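PDB 3DH0: SAM dependent methyltransferase from Aquifex aeolicus, which binds S-adenosylmethionine and probably acts as a methyltransferase that uses it as methyl donor. Local coordinates for residues A[116-130]-A[159-173]. Sequence-based numbering, arbitrary orientation.
Sequences FHELSEPLKFLEELK and YSEWEVGLILEDAGI. With SAM (S-adenosylmethionine), chain C.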
# COMPACT_ATOMS: atom_id res chain seq x y z
N PHE A 116 -0.39 6.95 1.22
CA PHE A 116 0.61 7.96 0.88
C PHE A 116 0.32 9.34 1.47
O PHE A 116 1.21 9.97 2.05
CB PHE A 116 0.75 8.07 -0.62
CG PHE A 116 1.96 8.85 -1.05
CD1 PHE A 116 3.23 8.28 -1.01
CD2 PHE A 116 1.83 10.16 -1.49
CE1 PHE A 116 4.35 8.99 -1.41
CE2 PHE A 116 2.94 10.89 -1.89
CZ PHE A 116 4.21 10.31 -1.85
N HIS A 117 -0.90 9.83 1.30
CA HIS A 117 -1.27 11.15 1.82
C HIS A 117 -1.24 11.22 3.35
O HIS A 117 -1.45 12.28 3.93
CB HIS A 117 -2.67 11.54 1.34
CG HIS A 117 -3.75 10.71 1.95
ND1 HIS A 117 -3.99 9.40 1.57
CD2 HIS A 117 -4.60 10.97 2.98
CE1 HIS A 117 -4.93 8.89 2.35
NE2 HIS A 117 -5.32 9.82 3.21
N GLU A 118 -0.99 10.09 4.02
CA GLU A 118 -0.95 10.05 5.48
C GLU A 118 0.48 10.11 6.05
O GLU A 118 0.67 10.20 7.26
CB GLU A 118 -1.63 8.78 5.99
CG GLU A 118 -3.07 8.95 6.34
CD GLU A 118 -3.62 7.78 7.12
OE1 GLU A 118 -2.98 7.37 8.10
OE2 GLU A 118 -4.71 7.28 6.75
N LEU A 119 1.47 10.06 5.17
CA LEU A 119 2.86 10.09 5.59
C LEU A 119 3.33 11.45 6.14
O LEU A 119 3.22 12.47 5.44
CB LEU A 119 3.76 9.69 4.42
CG LEU A 119 3.50 8.33 3.77
CD1 LEU A 119 4.33 8.16 2.50
CD2 LEU A 119 3.82 7.24 4.77
N SER A 120 3.85 11.47 7.36
CA SER A 120 4.36 12.71 7.95
C SER A 120 5.44 13.32 7.05
O SER A 120 5.34 14.47 6.62
CB SER A 120 4.96 12.44 9.33
OG SER A 120 3.96 12.13 10.28
N GLU A 121 6.48 12.55 6.75
CA GLU A 121 7.54 13.05 5.90
C GLU A 121 7.79 12.13 4.72
O GLU A 121 8.68 11.27 4.74
CB GLU A 121 8.80 13.22 6.74
CG GLU A 121 8.62 14.26 7.84
CD GLU A 121 9.51 14.02 9.04
OE1 GLU A 121 9.29 13.00 9.74
OE2 GLU A 121 10.42 14.85 9.27
N PRO A 122 7.00 12.31 3.65
CA PRO A 122 7.06 11.54 2.41
C PRO A 122 8.46 11.20 1.89
O PRO A 122 8.92 10.06 2.02
CB PRO A 122 6.29 12.42 1.42
CG PRO A 122 5.25 13.03 2.27
CD PRO A 122 5.97 13.37 3.56
N LEU A 123 9.13 12.18 1.29
CA LEU A 123 10.45 11.96 0.70
C LEU A 123 11.50 11.30 1.61
O LEU A 123 12.49 10.74 1.13
CB LEU A 123 10.96 13.29 0.12
CG LEU A 123 11.03 14.53 1.00
CD1 LEU A 123 11.29 15.74 0.09
CD2 LEU A 123 9.74 14.73 1.82
N LYS A 124 11.27 11.35 2.91
CA LYS A 124 12.17 10.76 3.88
C LYS A 124 11.75 9.31 4.04
O LYS A 124 12.57 8.43 4.31
CB LYS A 124 12.07 11.51 5.21
CG LYS A 124 13.02 11.05 6.30
CD LYS A 124 12.91 11.95 7.54
CE LYS A 124 13.31 13.41 7.23
NZ LYS A 124 13.14 14.34 8.39
N PHE A 125 10.45 9.06 3.88
CA PHE A 125 9.92 7.71 3.98
C PHE A 125 10.31 6.98 2.71
O PHE A 125 10.67 5.80 2.73
CB PHE A 125 8.40 7.76 4.11
CG PHE A 125 7.76 6.41 4.13
CD1 PHE A 125 7.37 5.80 2.95
CD2 PHE A 125 7.59 5.73 5.33
CE1 PHE A 125 6.82 4.53 2.96
CE2 PHE A 125 7.04 4.45 5.35
CZ PHE A 125 6.65 3.85 4.17
N LEU A 126 10.25 7.71 1.60
CA LEU A 126 10.63 7.19 0.29
C LEU A 126 12.06 6.67 0.29
O LEU A 126 12.36 5.67 -0.37
CB LEU A 126 10.49 8.27 -0.77
CG LEU A 126 9.11 8.46 -1.40
CD1 LEU A 126 8.72 7.21 -2.18
CD2 LEU A 126 8.11 8.74 -0.32
N GLU A 127 12.96 7.34 1.00
CA GLU A 127 14.34 6.90 1.05
C GLU A 127 14.41 5.58 1.78
O GLU A 127 15.08 4.64 1.34
CB GLU A 127 15.22 7.93 1.76
CG GLU A 127 15.27 9.26 1.07
CD GLU A 127 15.66 9.16 -0.41
OE1 GLU A 127 16.77 8.67 -0.71
OE2 GLU A 127 14.85 9.58 -1.27
N GLU A 128 13.70 5.51 2.91
CA GLU A 128 13.68 4.28 3.69
C GLU A 128 13.12 3.15 2.81
O GLU A 128 13.59 2.02 2.87
CB GLU A 128 12.81 4.49 4.93
CG GLU A 128 12.70 3.30 5.88
CD GLU A 128 14.04 2.82 6.45
OE1 GLU A 128 14.98 3.64 6.58
OE2 GLU A 128 14.14 1.63 6.79
N LEU A 129 12.14 3.49 1.98
CA LEU A 129 11.52 2.51 1.10
C LEU A 129 12.48 1.85 0.10
O LEU A 129 12.40 0.64 -0.13
CB LEU A 129 10.36 3.14 0.34
CG LEU A 129 8.93 2.78 0.76
CD1 LEU A 129 7.98 3.51 -0.14
CD2 LEU A 129 8.69 1.28 0.65
N LYS A 130 13.36 2.64 -0.51
CA LYS A 130 14.32 2.13 -1.49
C LYS A 130 15.27 1.13 -0.83
O LYS A 130 15.67 0.14 -1.44
CB LYS A 130 15.18 3.25 -2.07
CG LYS A 130 14.46 4.47 -2.60
CD LYS A 130 15.34 5.11 -3.66
CE LYS A 130 15.08 6.60 -3.86
NZ LYS A 130 15.78 7.44 -2.86
N TYR A 159 -3.71 14.16 -1.75
CA TYR A 159 -2.85 14.71 -2.80
C TYR A 159 -3.57 14.40 -4.11
O TYR A 159 -4.48 13.58 -4.16
CB TYR A 159 -1.51 13.97 -2.88
CG TYR A 159 -0.53 14.16 -1.75
CD1 TYR A 159 -0.17 13.09 -0.94
CD2 TYR A 159 0.09 15.39 -1.53
CE1 TYR A 159 0.78 13.22 0.05
CE2 TYR A 159 1.04 15.53 -0.53
CZ TYR A 159 1.39 14.45 0.25
OH TYR A 159 2.33 14.59 1.23
N SER A 160 -3.13 15.04 -5.18
CA SER A 160 -3.69 14.78 -6.49
C SER A 160 -2.59 14.01 -7.21
O SER A 160 -1.41 14.16 -6.88
CB SER A 160 -3.96 16.09 -7.24
OG SER A 160 -2.74 16.66 -7.70
N GLU A 161 -2.97 13.19 -8.19
CA GLU A 161 -1.99 12.42 -8.96
C GLU A 161 -0.84 13.32 -9.39
O GLU A 161 0.30 12.89 -9.51
CB GLU A 161 -2.65 11.84 -10.21
CG GLU A 161 -3.28 12.90 -11.09
CD GLU A 161 -4.81 12.93 -10.98
OE1 GLU A 161 -5.32 13.02 -9.84
OE2 GLU A 161 -5.48 12.86 -12.05
N TRP A 162 -1.16 14.58 -9.63
CA TRP A 162 -0.15 15.51 -10.06
C TRP A 162 0.93 15.69 -8.99
O TRP A 162 2.10 15.42 -9.24
CB TRP A 162 -0.85 16.82 -10.44
CG TRP A 162 -1.90 16.60 -11.52
CD1 TRP A 162 -1.65 16.23 -12.82
CD2 TRP A 162 -3.34 16.66 -11.39
NE1 TRP A 162 -2.84 16.06 -13.50
CE2 TRP A 162 -3.89 16.32 -12.65
CE3 TRP A 162 -4.21 16.97 -10.33
CZ2 TRP A 162 -5.29 16.28 -12.89
CZ3 TRP A 162 -5.62 16.93 -10.56
CH2 TRP A 162 -6.13 16.59 -11.83
N GLU A 163 0.55 16.10 -7.79
CA GLU A 163 1.52 16.30 -6.70
C GLU A 163 2.32 15.02 -6.40
O GLU A 163 3.55 15.03 -6.42
CB GLU A 163 0.82 16.73 -5.42
CG GLU A 163 0.15 18.08 -5.47
CD GLU A 163 -1.18 18.05 -4.76
OE1 GLU A 163 -2.04 17.28 -5.23
OE2 GLU A 163 -1.36 18.77 -3.76
N VAL A 164 1.62 13.94 -6.11
CA VAL A 164 2.27 12.67 -5.81
C VAL A 164 3.43 12.35 -6.75
O VAL A 164 4.57 12.24 -6.32
CB VAL A 164 1.25 11.51 -5.85
CG1 VAL A 164 1.94 10.18 -5.54
CG2 VAL A 164 0.14 11.76 -4.86
N GLY A 165 3.13 12.18 -8.04
CA GLY A 165 4.16 11.83 -9.00
C GLY A 165 5.31 12.81 -9.10
O GLY A 165 6.34 12.54 -9.74
N LEU A 166 5.15 13.96 -8.47
CA LEU A 166 6.17 14.99 -8.49
C LEU A 166 7.14 14.65 -7.36
O LEU A 166 8.36 14.66 -7.52
CB LEU A 166 5.52 16.35 -8.25
CG LEU A 166 6.24 17.59 -8.74
CD1 LEU A 166 5.41 18.27 -9.84
CD2 LEU A 166 6.47 18.55 -7.55
N ILE A 167 6.54 14.33 -6.21
CA ILE A 167 7.28 13.96 -5.02
C ILE A 167 8.13 12.75 -5.33
O ILE A 167 9.31 12.70 -5.01
CB ILE A 167 6.31 13.64 -3.88
CG1 ILE A 167 5.43 14.85 -3.60
CG2 ILE A 167 7.08 13.26 -2.63
CD1 ILE A 167 4.47 14.66 -2.47
N LEU A 168 7.51 11.76 -5.96
CA LEU A 168 8.20 10.55 -6.35
C LEU A 168 9.43 10.94 -7.17
O LEU A 168 10.50 10.33 -7.05
CB LEU A 168 7.26 9.68 -7.18
CG LEU A 168 6.72 8.39 -6.55
CD1 LEU A 168 6.22 8.63 -5.15
CD2 LEU A 168 5.60 7.86 -7.42
N GLU A 169 9.28 11.96 -8.00
CA GLU A 169 10.38 12.42 -8.83
C GLU A 169 11.51 12.97 -7.95
O GLU A 169 12.68 12.66 -8.17
CB GLU A 169 9.90 13.49 -9.79
CG GLU A 169 10.89 13.78 -10.89
CD GLU A 169 10.35 14.76 -11.91
OE1 GLU A 169 9.17 14.59 -12.30
OE2 GLU A 169 11.09 15.68 -12.32
N ASP A 170 11.16 13.78 -6.95
CA ASP A 170 12.19 14.30 -6.06
C ASP A 170 12.92 13.13 -5.43
O ASP A 170 14.15 13.09 -5.41
CB ASP A 170 11.60 15.13 -4.92
CG ASP A 170 10.90 16.38 -5.39
OD1 ASP A 170 10.68 17.26 -4.53
OD2 ASP A 170 10.57 16.47 -6.60
N ALA A 171 12.15 12.19 -4.90
CA ALA A 171 12.71 11.02 -4.23
C ALA A 171 13.52 10.12 -5.16
O ALA A 171 14.15 9.16 -4.71
CB ALA A 171 11.59 10.22 -3.58
N GLY A 172 13.49 10.43 -6.45
CA GLY A 172 14.23 9.63 -7.40
C GLY A 172 13.45 8.52 -8.08
O GLY A 172 13.87 8.05 -9.13
N ILE A 173 12.33 8.08 -7.51
CA ILE A 173 11.56 7.01 -8.15
C ILE A 173 11.03 7.43 -9.52
O ILE A 173 10.50 8.53 -9.68
CB ILE A 173 10.35 6.57 -7.30
CG1 ILE A 173 10.78 6.15 -5.90
CG2 ILE A 173 9.63 5.43 -8.00
CD1 ILE A 173 10.82 7.30 -4.92
N SAM C . -4.72 0.40 3.13
CA SAM C . -5.76 0.00 4.13
C SAM C . -6.90 -0.72 3.44
O SAM C . -6.84 -0.88 2.22
OXT SAM C . -7.84 -1.11 4.20
CB SAM C . -6.29 1.25 4.83
CG SAM C . -5.16 2.11 5.21
SD SAM C . -5.45 3.68 6.07
CE SAM C . -6.19 4.70 4.79
C5' SAM C . -3.82 4.25 6.23
C4' SAM C . -2.98 3.55 7.28
O4' SAM C . -1.69 4.13 7.16
C3' SAM C . -3.38 3.92 8.72
O3' SAM C . -3.92 2.69 9.29
C2' SAM C . -2.09 4.26 9.44
O2' SAM C . -1.86 3.73 10.73
C1' SAM C . -1.03 3.93 8.34
N9 SAM C . 0.15 4.77 8.28
C8 SAM C . 0.28 6.14 8.35
N7 SAM C . 1.51 6.54 8.24
C5 SAM C . 2.25 5.37 8.08
C6 SAM C . 3.64 5.11 7.91
N6 SAM C . 4.54 6.11 7.87
N1 SAM C . 4.06 3.79 7.78
C2 SAM C . 3.11 2.82 7.83
N3 SAM C . 1.79 2.96 7.99
C4 SAM C . 1.42 4.26 8.11
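Lys130 NZ forms a salt bridge with Glu127 OE1 (2.7 Å) one turn earlier in helix 122-132, and the same nitrogen lies 3.0 Å from Ala171 O of segment 159-173. This marks the end near Gly172 of a helix-helix contact in the Rossmann-like fold of class I methyltransferases: helices 122-132 and 161-170 sit side by side on the central sheet, Leu129 resting on strand 107-113 and Leu168 on strands 185-191 and 174-181. Ala171 belongs to a Schellman motif that turns the chain at Gly172. Ala171 CB packs against Leu126 CB (3.6 Å), while Leu126 CD1 meets Ile173 CD1.

Toward the start of both segments, with CG anti to the backbone N (chi1 -167°), the Phe116 ring lies against helix 161-170. Val164 CG1 makes an off-centre CH-pi contact, 4.3 Å from the ring centroid, and Ile167 CD1 comes in at the ring edge. The Tyr159 ring packs obliquely against the Phe116 ring, their planes 53° apart. Were the Phe116 ring cut back to an alanine, a gap would probably open between segment 116-118 and helix 161-170, leaving Val164 and Ile167 without their aromatic partner and Tyr159 less firmly held.

Past Phe116, the chain turns to the cofactor, where Leu119 CD2 lies 3.4 Å from SAM N6. Tyr159 also flanks His117, whose ND1 is hydrogen-bonded to Asp143. Tyr159 OH ends 3.5 Å from Pro122 CG.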